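Lasso peptide isopeptidase AtxE2 (Asticcacaulis excentricus, PDB 5TXC) hydrolyses the isopeptide bond of the lasso peptides astexin-2 and astexin-3, recognising their threaded shape and converting them to linear peptides. Local coordinates at residues F72-A77 with V85-V90; L537-R542 with W586-F591; D310-V315 with Q357-I362; R396-K401 with L421-Q426. All coordinates share one frame; numbering follows the deposited sequence.

Contact 1 of 4, residues F72-A77 with V85-V90; sequences FQVRQA and VFRMVV
Phe72 and Val89 pair within an antiparallel beta hairpin, strands 69-78 and 83-92, in the N-terminal sheet of this prolyl oligopeptidase relative. Val89 CB lies over one face of the Phe72 ring, 3.9 Å from its centroid, and Val89 CG1 sits 3.5 Å from Phe72 CZ. Phe72 CG stands between the backbone N and the carbonyl carbon (chi1 56°), which brings the ring back to the partner strand. A serine in its place would probably leave Val89 without its aromatic cover and open a gap beside Tyr388, whose ring also meets Phe72.

On the face that holds Gln73, its side chain runs out extended. Its CB is 3.9 Å from Arg87 O, and its CG is nearer. Its CD reaches Phe86 CD1 at 3.4 Å, with the amide plane turned 27° from the ring. At the tip, Gln73 OE1 is 3.3 Å from Phe86 CD1, and NE2 also borders the ring. Arg75 CG flanks the same ring, 3.4 Å from Phe86 CE1. On the other face, Val74 lies alongside Arg87, whose guanidinium is held by Asp101 and Tyr388. Three pairs of backbone bonds join the strands. In the middle one, Val74 N donates to Arg87 O at 2.8 Å.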
loop_
_atom_site.group_PDB
_atom_site.type_symbol
_atom_site.label_atom_id
_atom_site.label_comp_id
_atom_site.label_asym_id
_atom_site.label_seq_id
_atom_site.Cartn_x
_atom_site.Cartn_y
_atom_site.Cartn_z
ATOM N N PHE A 72 0.243 2.305 19.577
ATOM C CA PHE A 72 0.023 1.880 18.195
ATOM C C PHE A 72 -1.322 1.165 18.086
ATOM O O PHE A 72 -1.766 0.532 19.042
ATOM C CB PHE A 72 1.132 0.948 17.717
ATOM C CG PHE A 72 1.323 -0.272 18.596
ATOM C CD1 PHE A 72 2.065 -0.191 19.776
ATOM C CD2 PHE A 72 0.745 -1.492 18.260
ATOM C CE1 PHE A 72 2.256 -1.304 20.606
ATOM C CE2 PHE A 72 0.929 -2.614 19.087
ATOM C CZ PHE A 72 1.699 -2.511 20.275
ATOM N N GLN A 73 -1.999 1.329 16.954
ATOM C CA GLN A 73 -3.268 0.654 16.717
ATOM C C GLN A 73 -3.063 -0.716 16.056
ATOM O O GLN A 73 -2.350 -0.834 15.057
ATOM C CB GLN A 73 -4.181 1.532 15.857
ATOM C CG GLN A 73 -5.542 0.894 15.663
ATOM C CD GLN A 73 -6.283 1.439 14.472
ATOM O OE1 GLN A 73 -7.371 2.000 14.623
ATOM N NE2 GLN A 73 -5.692 1.306 13.275
ATOM N N VAL A 74 -3.729 -1.741 16.580
ATOM C CA VAL A 74 -3.722 -3.063 15.962
ATOM C C VAL A 74 -5.072 -3.274 15.294
ATOM O O VAL A 74 -6.117 -2.902 15.843
ATOM C CB VAL A 74 -3.401 -4.191 16.966
ATOM C CG1 VAL A 74 -3.478 -5.529 16.284
ATOM C CG2 VAL A 74 -1.999 -4.030 17.538
ATOM N N ARG A 75 -5.046 -3.838 14.090
ATOM C CA ARG A 75 -6.246 -4.144 13.319
ATOM C C ARG A 75 -6.283 -5.640 13.068
ATOM O O ARG A 75 -5.284 -6.222 12.625
ATOM C CB ARG A 75 -6.252 -3.397 11.979
ATOM C CG ARG A 75 -7.360 -3.842 11.045
ATOM C CD ARG A 75 -7.355 -3.162 9.663
ATOM N NE ARG A 75 -6.253 -3.580 8.799
ATOM C CZ ARG A 75 -6.213 -4.738 8.153
ATOM N NH1 ARG A 75 -7.209 -5.619 8.282
ATOM N NH2 ARG A 75 -5.171 -5.028 7.383
ATOM N N GLN A 76 -7.437 -6.255 13.315
ATOM C CA GLN A 76 -7.603 -7.677 13.044
ATOM C C GLN A 76 -8.956 -7.943 12.406
ATOM O O GLN A 76 -9.998 -7.562 12.945
ATOM C CB GLN A 76 -7.453 -8.497 14.324
ATOM C CG GLN A 76 -7.473 -10.002 14.075
ATOM C CD GLN A 76 -6.627 -10.748 15.079
ATOM O OE1 GLN A 76 -6.201 -10.175 16.082
ATOM N NE2 GLN A 76 -6.393 -12.031 14.830
ATOM N N ALA A 77 -8.927 -8.631 11.283
ATOM C CA ALA A 77 -10.099 -8.822 10.449
ATOM C C ALA A 77 -10.789 -10.121 10.820
ATOM O O ALA A 77 -10.143 -11.152 11.019
ATOM C CB ALA A 77 -9.705 -8.817 8.968
ATOM N N VAL A 85 -11.651 -5.520 13.934
ATOM C CA VAL A 85 -11.576 -5.139 15.336
ATOM C C VAL A 85 -10.334 -4.265 15.499
ATOM O O VAL A 85 -9.212 -4.726 15.267
ATOM C CB VAL A 85 -11.531 -6.363 16.254
ATOM C CG1 VAL A 85 -11.311 -5.930 17.696
ATOM C CG2 VAL A 85 -12.833 -7.174 16.116
ATOM N N PHE A 86 -10.517 -2.995 15.842
ATOM C CA PHE A 86 -9.397 -2.086 16.082
ATOM C C PHE A 86 -9.165 -1.940 17.582
ATOM O O PHE A 86 -10.122 -1.777 18.352
ATOM C CB PHE A 86 -9.661 -0.715 15.467
ATOM C CG PHE A 86 -9.714 -0.720 13.968
ATOM C CD1 PHE A 86 -8.556 -0.751 13.222
ATOM C CD2 PHE A 86 -10.938 -0.695 13.306
ATOM C CE1 PHE A 86 -8.608 -0.748 11.843
ATOM C CE2 PHE A 86 -10.999 -0.680 11.925
ATOM C CZ PHE A 86 -9.837 -0.714 11.188
ATOM N N ARG A 87 -7.902 -2.002 17.998
ATOM C CA ARG A 87 -7.558 -1.728 19.383
ATOM C C ARG A 87 -6.376 -0.773 19.450
ATOM O O ARG A 87 -5.431 -0.866 18.657
ATOM C CB ARG A 87 -7.265 -3.021 20.162
ATOM C CG ARG A 87 -6.405 -4.040 19.477
ATOM C CD ARG A 87 -6.428 -5.362 20.249
ATOM N NE ARG A 87 -5.540 -6.373 19.670
ATOM C CZ ARG A 87 -4.329 -6.672 20.133
ATOM N NH1 ARG A 87 -3.842 -6.052 21.194
ATOM N NH2 ARG A 87 -3.597 -7.597 19.536
ATOM N N MET A 88 -6.452 0.173 20.378
ATOM C CA MET A 88 -5.326 1.047 20.680
ATOM C C MET A 88 -4.476 0.378 21.747
ATOM O O MET A 88 -4.989 -0.007 22.799
ATOM C CB MET A 88 -5.808 2.412 21.162
ATOM C CG MET A 88 -4.679 3.446 21.365
ATOM S SD MET A 88 -3.638 3.722 19.909
ATOM C CE MET A 88 -4.746 4.652 18.862
ATOM N N VAL A 89 -3.186 0.217 21.470
ATOM C CA VAL A 89 -2.330 -0.575 22.336
ATOM C C VAL A 89 -1.208 0.299 22.879
ATOM O O VAL A 89 -0.718 1.213 22.205
ATOM C CB VAL A 89 -1.774 -1.788 21.576
ATOM C CG1 VAL A 89 -1.020 -2.730 22.512
ATOM C CG2 VAL A 89 -2.920 -2.509 20.856
ATOM N N VAL A 90 -0.774 -0.027 24.102
ATOM C CA VAL A 90 0.354 0.617 24.770
ATOM C C VAL A 90 1.235 -0.488 25.322
ATOM O O VAL A 90 0.773 -1.318 26.112
ATOM C CB VAL A 90 -0.089 1.572 25.892
ATOM C CG1 VAL A 90 1.122 2.050 26.669
ATOM C CG2 VAL A 90 -0.762 2.797 25.316
#

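Contact 2 of 4, residues L537-R542 with W586-F591; sequences LINSHR and WAATSF
Asn539 and Ala588 supply the polar link between the end of helix 528-538 and the loop that leads into helix 591-594. Asn539 ND2 donates to Ala588 O at 2.9 Å. The bond is bent, 135° at the hydrogen, and uses a lone pair in the carbonyl plane. The same ND2 also bonds to Phe535 O, one turn back in the helix, so two backbone carbonyls grip the amide nitrogen and limit its rotation. A leucine here would probably leave Ala588 O without this donor and the helix end without its polar tie to the loop.

Van der Waals packing belongs to Ile538. Its CB rests against Ala588 O at 3.5 Å. Its CG1 lies beside the backbone N (chi1 -61°), and from there CD1 makes an apolar touch at the edge of the Phe591 ring, 3.9 Å from CE1.

Within the loop, Trp586 O accepts from both Thr589 N and Ser590 N. Ser590 is the N-cap of the next helix, and Thr589 OG1 bonds to Thr553 O.

The contact is structural packing in the hydrolase domain. Phe591 also meets His534 of helix 528-538, Ile538 touches Leu598, and Asn539 packs on Trp497 of helix 494-512.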
loop_
_atom_site.group_PDB
_atom_site.type_symbol
_atom_site.label_atom_id
_atom_site.label_comp_id
_atom_site.label_asym_id
_atom_site.label_seq_id
_atom_site.Cartn_x
_atom_site.Cartn_y
_atom_site.Cartn_z
ATOM N N LEU A 537 -1.780 -10.429 -21.173
ATOM C CA LEU A 537 -2.658 -11.366 -21.873
ATOM C C LEU A 537 -2.732 -11.075 -23.375
ATOM O O LEU A 537 -2.907 -12.004 -24.171
ATOM C CB LEU A 537 -4.059 -11.304 -21.266
ATOM C CG LEU A 537 -4.144 -11.725 -19.790
ATOM C CD1 LEU A 537 -5.556 -11.837 -19.307
ATOM C CD2 LEU A 537 -3.440 -13.034 -19.570
ATOM N N ILE A 538 -2.613 -9.795 -23.773
ATOM C CA ILE A 538 -2.704 -9.401 -25.177
ATOM C C ILE A 538 -1.387 -9.649 -25.902
ATOM O O ILE A 538 -1.378 -10.074 -27.062
ATOM C CB ILE A 538 -3.105 -7.921 -25.322
ATOM C CG1 ILE A 538 -4.471 -7.614 -24.707
ATOM C CG2 ILE A 538 -3.119 -7.542 -26.765
ATOM C CD1 ILE A 538 -5.439 -8.693 -24.892
ATOM N N ASN A 539 -0.256 -9.348 -25.265
ATOM C CA ASN A 539 1.020 -9.257 -25.972
ATOM C C ASN A 539 1.962 -10.412 -25.687
ATOM O O ASN A 539 3.173 -10.273 -25.861
ATOM C CB ASN A 539 1.702 -7.924 -25.676
ATOM C CG ASN A 539 0.903 -6.750 -26.182
ATOM O OD1 ASN A 539 0.978 -6.419 -27.362
ATOM N ND2 ASN A 539 0.150 -6.105 -25.305
ATOM N N SER A 540 1.443 -11.523 -25.198
ATOM C CA SER A 540 2.234 -12.733 -25.094
ATOM C C SER A 540 1.281 -13.907 -24.945
ATOM O O SER A 540 0.088 -13.739 -24.661
ATOM C CB SER A 540 3.211 -12.662 -23.921
ATOM O OG SER A 540 2.599 -13.103 -22.744
ATOM N N HIS A 541 1.842 -15.103 -25.117
ATOM C CA HIS A 541 1.156 -16.364 -24.875
ATOM C C HIS A 541 1.727 -17.064 -23.654
ATOM O O HIS A 541 1.646 -18.288 -23.540
ATOM C CB HIS A 541 1.268 -17.299 -26.082
ATOM C CG HIS A 541 0.505 -16.843 -27.289
ATOM N ND1 HIS A 541 1.020 -15.955 -28.213
ATOM C CD2 HIS A 541 -0.746 -17.149 -27.716
ATOM C CE1 HIS A 541 0.123 -15.743 -29.163
ATOM N NE2 HIS A 541 -0.958 -16.452 -28.883
ATOM N N ARG A 542 2.253 -16.293 -22.699
ATOM C CA ARG A 542 2.916 -16.904 -21.564
ATOM C C ARG A 542 1.944 -17.423 -20.519
ATOM O O ARG A 542 2.320 -18.307 -19.744
ATOM C CB ARG A 542 3.844 -15.898 -20.895
ATOM C CG ARG A 542 4.976 -15.450 -21.767
ATOM C CD ARG A 542 5.796 -16.610 -22.189
ATOM N NE ARG A 542 6.992 -16.116 -22.844
ATOM C CZ ARG A 542 8.235 -16.424 -22.498
ATOM N NH1 ARG A 542 8.464 -17.271 -21.505
ATOM N NH2 ARG A 542 9.242 -15.892 -23.175
ATOM N N TRP A 586 -4.465 2.098 -27.686
ATOM C CA TRP A 586 -5.373 1.251 -26.937
ATOM C C TRP A 586 -5.440 -0.182 -27.459
ATOM O O TRP A 586 -5.901 -1.058 -26.724
ATOM C CB TRP A 586 -6.767 1.881 -26.907
ATOM C CG TRP A 586 -6.833 3.136 -26.098
ATOM C CD1 TRP A 586 -7.128 4.394 -26.539
ATOM C CD2 TRP A 586 -6.615 3.251 -24.684
ATOM N NE1 TRP A 586 -7.119 5.283 -25.493
ATOM C CE2 TRP A 586 -6.796 4.613 -24.343
ATOM C CE3 TRP A 586 -6.285 2.338 -23.677
ATOM C CZ2 TRP A 586 -6.650 5.085 -23.034
ATOM C CZ3 TRP A 586 -6.136 2.809 -22.371
ATOM C CH2 TRP A 586 -6.328 4.174 -22.064
ATOM N N ALA A 587 -5.012 -0.454 -28.697
ATOM C CA ALA A 587 -5.064 -1.824 -29.207
ATOM C C ALA A 587 -4.151 -2.760 -28.430
ATOM O O ALA A 587 -4.335 -3.983 -28.483
ATOM C CB ALA A 587 -4.704 -1.869 -30.687
ATOM N N ALA A 588 -3.156 -2.220 -27.725
ATOM C CA ALA A 588 -2.235 -3.067 -26.974
ATOM C C ALA A 588 -2.864 -3.625 -25.712
ATOM O O ALA A 588 -2.294 -4.542 -25.120
ATOM C CB ALA A 588 -0.974 -2.290 -26.587
ATOM N N THR A 589 -3.985 -3.060 -25.261
ATOM C CA THR A 589 -4.563 -3.411 -23.966
ATOM C C THR A 589 -6.068 -3.579 -23.960
ATOM O O THR A 589 -6.591 -4.122 -22.984
ATOM C CB THR A 589 -4.223 -2.352 -22.911
ATOM O OG1 THR A 589 -4.861 -1.112 -23.272
ATOM C CG2 THR A 589 -2.688 -2.179 -22.743
ATOM N N SER A 590 -6.792 -3.092 -24.961
ATOM C CA SER A 590 -8.243 -3.110 -24.911
ATOM C C SER A 590 -8.763 -4.524 -25.143
ATOM O O SER A 590 -8.326 -5.209 -26.070
ATOM C CB SER A 590 -8.805 -2.156 -25.957
ATOM O OG SER A 590 -10.196 -2.366 -26.093
ATOM N N PHE A 591 -9.668 -4.986 -24.279
ATOM C CA PHE A 591 -10.288 -6.289 -24.521
ATOM C C PHE A 591 -11.396 -6.218 -25.547
ATOM O O PHE A 591 -11.725 -7.241 -26.142
ATOM C CB PHE A 591 -10.862 -6.872 -23.241
ATOM C CG PHE A 591 -9.833 -7.301 -22.277
ATOM C CD1 PHE A 591 -8.518 -7.412 -22.655
ATOM C CD2 PHE A 591 -10.158 -7.525 -20.968
ATOM C CE1 PHE A 591 -7.557 -7.795 -21.742
ATOM C CE2 PHE A 591 -9.194 -7.905 -20.057
ATOM C CZ PHE A 591 -7.908 -8.039 -20.442
#

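Contact 3 of 4, residues D310-V315 with Q357-I362; sequences DETANV and QAKRLI
The carboxylate of Asp310 is the flat group turned to Ala358 and Lys359. Lys359 NZ stands beyond its OD2 end, somewhat out of the carboxylate plane. At 4.4 Å from OD2, NZ is too far for a salt bridge, though the opposite charges probably attract. Tyr317 OH bonds to OD2, and Thr312 N gives a weak bond to OD1 at 3.0 Å. The guanidinium of Arg360 has Gln357 at its edge, but the two are modelled too close, so that pairing is doubtful.

Lys359 carries most of the contact. Its chain bends at chi2 (-78°) and chi4 (-79°), which swings the ammonium over to the other loop. There NZ lies 3.7 Å from Ala313 CB and 4.0 Å from Thr312 CG2. The touch is light and at the surface.

Gln357 to Arg360 make a type II' turn, closed by Arg360 N to Gln357 O at 2.9 Å. It is the tight bend of the hairpin 350-357 and 360-367. The facing loop joins strands 304-310 and 315-322. The contact brings together hairpin turns of two successive four-stranded sheets, consistent with neighbouring blades of the beta-propeller of prolyl oligopeptidases. Nearby, Leu361 packs on Leu331 of strand 328-335.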
loop_
_atom_site.group_PDB
_atom_site.type_symbol
_atom_site.label_atom_id
_atom_site.label_comp_id
_atom_site.label_asym_id
_atom_site.label_seq_id
_atom_site.Cartn_x
_atom_site.Cartn_y
_atom_site.Cartn_z
ATOM N N ASP A 310 21.410 12.564 17.088
ATOM C CA ASP A 310 21.547 12.204 18.494
ATOM C C ASP A 310 22.682 13.057 19.038
ATOM O O ASP A 310 23.815 12.920 18.589
ATOM C CB ASP A 310 21.814 10.700 18.619
ATOM C CG ASP A 310 22.096 10.245 20.039
ATOM O OD1 ASP A 310 22.057 11.086 20.980
ATOM O OD2 ASP A 310 22.294 9.006 20.201
ATOM N N GLU A 311 22.394 13.961 19.971
ATOM C CA GLU A 311 23.463 14.826 20.457
ATOM C C GLU A 311 24.208 14.237 21.640
ATOM O O GLU A 311 25.359 14.624 21.889
ATOM C CB GLU A 311 22.904 16.200 20.815
ATOM C CG GLU A 311 22.692 17.057 19.585
ATOM C CD GLU A 311 21.946 18.319 19.883
ATOM O OE1 GLU A 311 22.356 19.049 20.821
ATOM O OE2 GLU A 311 20.946 18.579 19.178
ATOM N N THR A 312 23.609 13.271 22.327
ATOM C CA THR A 312 24.246 12.594 23.449
ATOM C C THR A 312 25.458 11.816 22.954
ATOM O O THR A 312 26.598 12.161 23.275
ATOM C CB THR A 312 23.243 11.676 24.141
ATOM O OG1 THR A 312 22.204 12.476 24.716
ATOM C CG2 THR A 312 23.925 10.849 25.216
ATOM N N ALA A 313 25.221 10.748 22.195
ATOM C CA ALA A 313 26.258 10.234 21.322
ATOM C C ALA A 313 26.451 11.260 20.221
ATOM O O ALA A 313 25.524 11.974 19.865
ATOM C CB ALA A 313 25.860 8.873 20.745
ATOM N N ASN A 314 27.670 11.433 19.743
ATOM C CA ASN A 314 27.858 12.538 18.804
ATOM C C ASN A 314 27.659 11.994 17.394
ATOM O O ASN A 314 28.598 11.827 16.615
ATOM C CB ASN A 314 29.218 13.188 18.993
ATOM C CG ASN A 314 29.327 14.497 18.262
ATOM O OD1 ASN A 314 28.361 15.240 18.157
ATOM N ND2 ASN A 314 30.506 14.783 17.739
ATOM N N VAL A 315 26.399 11.692 17.082
ATOM C CA VAL A 315 26.102 10.718 16.035
ATOM C C VAL A 315 24.857 11.110 15.236
ATOM O O VAL A 315 23.878 11.623 15.786
ATOM C CB VAL A 315 25.964 9.313 16.678
ATOM C CG1 VAL A 315 25.005 8.466 15.932
ATOM C CG2 VAL A 315 27.315 8.624 16.748
ATOM N N GLN A 357 14.557 6.216 21.106
ATOM C CA GLN A 357 14.647 6.355 22.558
ATOM C C GLN A 357 16.094 6.096 22.946
ATOM O O GLN A 357 16.509 4.939 23.055
ATOM C CB GLN A 357 13.734 5.401 23.310
ATOM C CG GLN A 357 13.943 5.493 24.826
ATOM C CD GLN A 357 13.582 4.206 25.544
ATOM O OE1 GLN A 357 13.721 3.108 24.986
ATOM N NE2 GLN A 357 13.128 4.324 26.791
ATOM N N ALA A 358 16.851 7.159 23.175
ATOM C CA ALA A 358 18.238 7.070 23.627
ATOM C C ALA A 358 19.047 6.244 22.635
ATOM O O ALA A 358 19.132 6.646 21.460
ATOM C CB ALA A 358 18.225 6.555 25.058
ATOM N N LYS A 359 19.598 5.081 23.011
ATOM C CA LYS A 359 20.363 4.240 22.095
ATOM C C LYS A 359 19.516 3.193 21.376
ATOM O O LYS A 359 20.049 2.168 20.931
ATOM C CB LYS A 359 21.507 3.536 22.838
ATOM C CG LYS A 359 22.494 4.459 23.530
ATOM C CD LYS A 359 23.472 5.060 22.519
ATOM C CE LYS A 359 24.642 5.787 23.198
ATOM N NZ LYS A 359 24.296 7.165 23.686
ATOM N N ARG A 360 18.224 3.420 21.240
ATOM C CA ARG A 360 17.360 2.439 20.628
ATOM C C ARG A 360 16.445 3.081 19.607
ATOM O O ARG A 360 15.981 4.215 19.777
ATOM C CB ARG A 360 16.554 1.721 21.681
ATOM C CG ARG A 360 17.364 0.674 22.375
ATOM C CD ARG A 360 16.484 -0.124 23.251
ATOM N NE ARG A 360 15.488 0.705 23.921
ATOM C CZ ARG A 360 14.485 0.179 24.610
ATOM N NH1 ARG A 360 14.379 -1.142 24.675
ATOM N NH2 ARG A 360 13.595 0.951 25.221
ATOM N N LEU A 361 16.223 2.357 18.536
ATOM C CA LEU A 361 15.171 2.686 17.595
ATOM C C LEU A 361 14.023 1.717 17.863
ATOM O O LEU A 361 14.245 0.505 17.932
ATOM C CB LEU A 361 15.699 2.552 16.169
ATOM C CG LEU A 361 15.433 3.614 15.115
ATOM C CD1 LEU A 361 15.787 4.978 15.654
ATOM C CD2 LEU A 361 16.328 3.294 13.948
ATOM N N ILE A 362 12.816 2.244 18.051
ATOM C CA ILE A 362 11.612 1.413 18.124
ATOM C C ILE A 362 10.894 1.494 16.784
ATOM O O ILE A 362 10.508 2.577 16.342
ATOM C CB ILE A 362 10.692 1.836 19.278
ATOM C CG1 ILE A 362 11.391 1.592 20.626
ATOM C CG2 ILE A 362 9.388 1.062 19.226
ATOM C CD1 ILE A 362 11.966 2.798 21.246
#

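Contact 4 of 4, residues R396-K401 with L421-Q426; sequences RYRLPK and LPPDYQ
Leu421 N donates to Lys401 O at 2.8 Å, nearly straight at 167°. Lys401 N returns a bond to Leu421 O at 3.0 Å. The two residues are thus an antiparallel hydrogen-bonded pair, where strand 401-408 starts and strand 414-421 ends. Leu421 O also has Pro400 CA at 3.3 Å.

Prolines flank this pair: Pro400 just before Lys401, Pro422 and Pro423 just after Leu421. Pro423 points toward segment 396-401, and its CG comes 4.3 Å from Pro400 CD. Its CB lies 3.4 Å from Arg398 NE, so the arginine crosses over one corner of the proline ring. CG of Arg398 is anti to the backbone N (chi1 -175°), and the chain stays extended to NE, which carries the guanidinium past Pro423 to Asp424. There NH2 makes a salt bridge to Asp424 OD1. The two flat groups are turned 76° apart. The modelled distance is very short, so its value is doubtful. Pro422 to Tyr425 form a type I turn that presents Asp424.

Strand 401-408 is an outer strand of the mixed eight-stranded sheet of the alpha/beta-hydrolase domain. Pro400 packs on Leu455 and Ala458 of helix 454-459, while Leu421, Pro422 and Tyr425 touch Leu431 of strand 431-437.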
loop_
_atom_site.group_PDB
_atom_site.type_symbol
_atom_site.label_atom_id
_atom_site.label_comp_id
_atom_site.label_asym_id
_atom_site.label_seq_id
_atom_site.Cartn_x
_atom_site.Cartn_y
_atom_site.Cartn_z
ATOM N N ARG A 396 5.337 -21.520 13.797
ATOM C CA ARG A 396 4.595 -22.653 14.322
ATOM C C ARG A 396 3.722 -23.312 13.258
ATOM O O ARG A 396 3.289 -24.455 13.459
ATOM C CB ARG A 396 3.771 -22.189 15.510
ATOM C CG ARG A 396 4.662 -21.824 16.679
ATOM C CD ARG A 396 3.974 -20.885 17.651
ATOM N NE ARG A 396 2.859 -21.535 18.331
ATOM C CZ ARG A 396 1.814 -20.889 18.833
ATOM N NH1 ARG A 396 1.737 -19.563 18.738
ATOM N NH2 ARG A 396 0.845 -21.571 19.439
ATOM N N TYR A 397 3.498 -22.644 12.120
ATOM C CA TYR A 397 2.799 -23.228 10.993
ATOM C C TYR A 397 3.797 -23.846 10.042
ATOM O O TYR A 397 4.983 -23.530 10.060
ATOM C CB TYR A 397 1.978 -22.190 10.229
ATOM C CG TYR A 397 0.825 -21.607 10.982
ATOM C CD1 TYR A 397 1.035 -20.580 11.881
ATOM C CD2 TYR A 397 -0.481 -22.056 10.778
ATOM C CE1 TYR A 397 -0.001 -20.015 12.577
ATOM C CE2 TYR A 397 -1.542 -21.492 11.483
ATOM C CZ TYR A 397 -1.287 -20.472 12.387
ATOM O OH TYR A 397 -2.300 -19.885 13.104
ATOM N N ARG A 398 3.303 -24.743 9.211
ATOM C CA ARG A 398 4.152 -25.297 8.177
ATOM C C ARG A 398 4.343 -24.245 7.103
ATOM O O ARG A 398 3.436 -24.011 6.293
ATOM C CB ARG A 398 3.520 -26.550 7.607
ATOM C CG ARG A 398 4.415 -27.164 6.651
ATOM C CD ARG A 398 3.971 -28.567 6.360
ATOM N NE ARG A 398 5.025 -29.248 5.620
ATOM C CZ ARG A 398 4.953 -30.486 5.149
ATOM N NH1 ARG A 398 3.816 -31.154 5.359
ATOM N NH2 ARG A 398 5.966 -31.044 4.502
ATOM N N LEU A 399 5.550 -23.660 7.048
ATOM C CA LEU A 399 5.569 -22.520 6.154
ATOM C C LEU A 399 6.122 -22.905 4.805
ATOM O O LEU A 399 7.029 -23.730 4.702
ATOM C CB LEU A 399 6.411 -21.382 6.710
ATOM C CG LEU A 399 5.896 -20.709 7.962
ATOM C CD1 LEU A 399 6.998 -19.811 8.459
ATOM C CD2 LEU A 399 4.651 -19.917 7.621
ATOM N N PRO A 400 5.602 -22.247 3.778
ATOM C CA PRO A 400 6.216 -22.355 2.452
ATOM C C PRO A 400 7.686 -21.983 2.539
ATOM O O PRO A 400 8.097 -21.322 3.486
ATOM C CB PRO A 400 5.430 -21.337 1.613
ATOM C CG PRO A 400 4.075 -21.277 2.299
ATOM C CD PRO A 400 4.367 -21.448 3.778
ATOM N N LYS A 401 8.479 -22.409 1.566
ATOM C CA LYS A 401 9.888 -22.079 1.520
ATOM C C LYS A 401 10.049 -20.863 0.609
ATOM O O LYS A 401 9.404 -20.784 -0.440
ATOM C CB LYS A 401 10.665 -23.307 1.030
ATOM C CG LYS A 401 12.133 -23.360 1.349
ATOM C CD LYS A 401 12.898 -24.145 0.292
ATOM C CE LYS A 401 14.323 -23.684 0.252
ATOM N NZ LYS A 401 14.967 -24.036 1.563
ATOM N N LEU A 421 7.653 -21.566 -2.488
ATOM C CA LEU A 421 7.415 -22.945 -2.866
ATOM C C LEU A 421 6.586 -23.664 -1.808
ATOM O O LEU A 421 6.713 -23.367 -0.614
ATOM C CB LEU A 421 8.724 -23.713 -3.090
ATOM C CG LEU A 421 9.588 -23.390 -4.319
ATOM C CD1 LEU A 421 10.879 -24.172 -4.251
ATOM C CD2 LEU A 421 8.903 -23.649 -5.649
ATOM N N PRO A 422 5.757 -24.626 -2.221
ATOM C CA PRO A 422 4.918 -25.350 -1.253
ATOM C C PRO A 422 5.751 -25.975 -0.158
ATOM O O PRO A 422 6.890 -26.418 -0.391
ATOM C CB PRO A 422 4.241 -26.434 -2.109
ATOM C CG PRO A 422 4.303 -25.949 -3.487
ATOM C CD PRO A 422 5.554 -25.094 -3.599
ATOM N N PRO A 423 5.203 -26.080 1.054
ATOM C CA PRO A 423 5.974 -26.642 2.179
ATOM C C PRO A 423 6.701 -27.958 1.934
ATOM O O PRO A 423 7.892 -28.063 2.244
ATOM C CB PRO A 423 4.911 -26.765 3.264
ATOM C CG PRO A 423 3.936 -25.625 2.954
ATOM C CD PRO A 423 3.883 -25.564 1.465
ATOM N N ASP A 424 6.041 -28.970 1.409
ATOM C CA ASP A 424 6.696 -30.277 1.277
ATOM C C ASP A 424 7.314 -30.427 -0.116
ATOM O O ASP A 424 7.244 -31.485 -0.750
ATOM C CB ASP A 424 5.645 -31.376 1.538
ATOM C CG ASP A 424 6.252 -32.721 1.980
ATOM O OD1 ASP A 424 6.938 -32.691 3.033
ATOM O OD2 ASP A 424 6.063 -33.786 1.319
ATOM N N TYR A 425 7.998 -29.413 -0.616
ATOM C CA TYR A 425 8.329 -29.442 -2.027
ATOM C C TYR A 425 9.619 -30.203 -2.266
ATOM O O TYR A 425 10.615 -30.013 -1.561
ATOM C CB TYR A 425 8.453 -28.035 -2.579
ATOM C CG TYR A 425 8.877 -28.041 -4.005
ATOM C CD1 TYR A 425 8.038 -28.507 -5.010
ATOM C CD2 TYR A 425 10.154 -27.655 -4.341
ATOM C CE1 TYR A 425 8.455 -28.526 -6.341
ATOM C CE2 TYR A 425 10.582 -27.658 -5.649
ATOM C CZ TYR A 425 9.738 -28.094 -6.650
ATOM O OH TYR A 425 10.196 -28.104 -7.946
ATOM N N GLN A 426 9.594 -31.044 -3.291
ATOM C CA GLN A 426 10.750 -31.809 -3.726
ATOM C C GLN A 426 11.180 -31.318 -5.099
ATOM O O GLN A 426 10.403 -31.404 -6.055
ATOM C CB GLN A 426 10.426 -33.297 -3.770
ATOM C CG GLN A 426 11.582 -34.125 -4.237
ATOM C CD GLN A 426 11.205 -35.594 -4.351
ATOM O OE1 GLN A 426 10.677 -36.042 -5.379
ATOM N NE2 GLN A 426 11.447 -36.348 -3.274
#

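How the contacts relate
Along the chain the order is contact 1, contact 3, contact 4, contact 2, each closing before the next opens. Contacts 1 and 3 lie in the antiparallel sheets of the N-terminal part, consistent with the beta-propeller of prolyl oligopeptidases. Their centres are 28 Å apart. Contact 4 stands where the chain leaves strand 384-388 and enters the eight-stranded hydrolase sheet. Contact 2 lies in the same domain, at the far end of the helix that follows the nucleophile Ser527. Contacts 2 and 3 are farthest apart, with 53 Å between centres. Contacts 2 to 4 are structural joins away from the annotated sites. Contact 1 probably belongs to the part facing the catalytic domain near Tyr438.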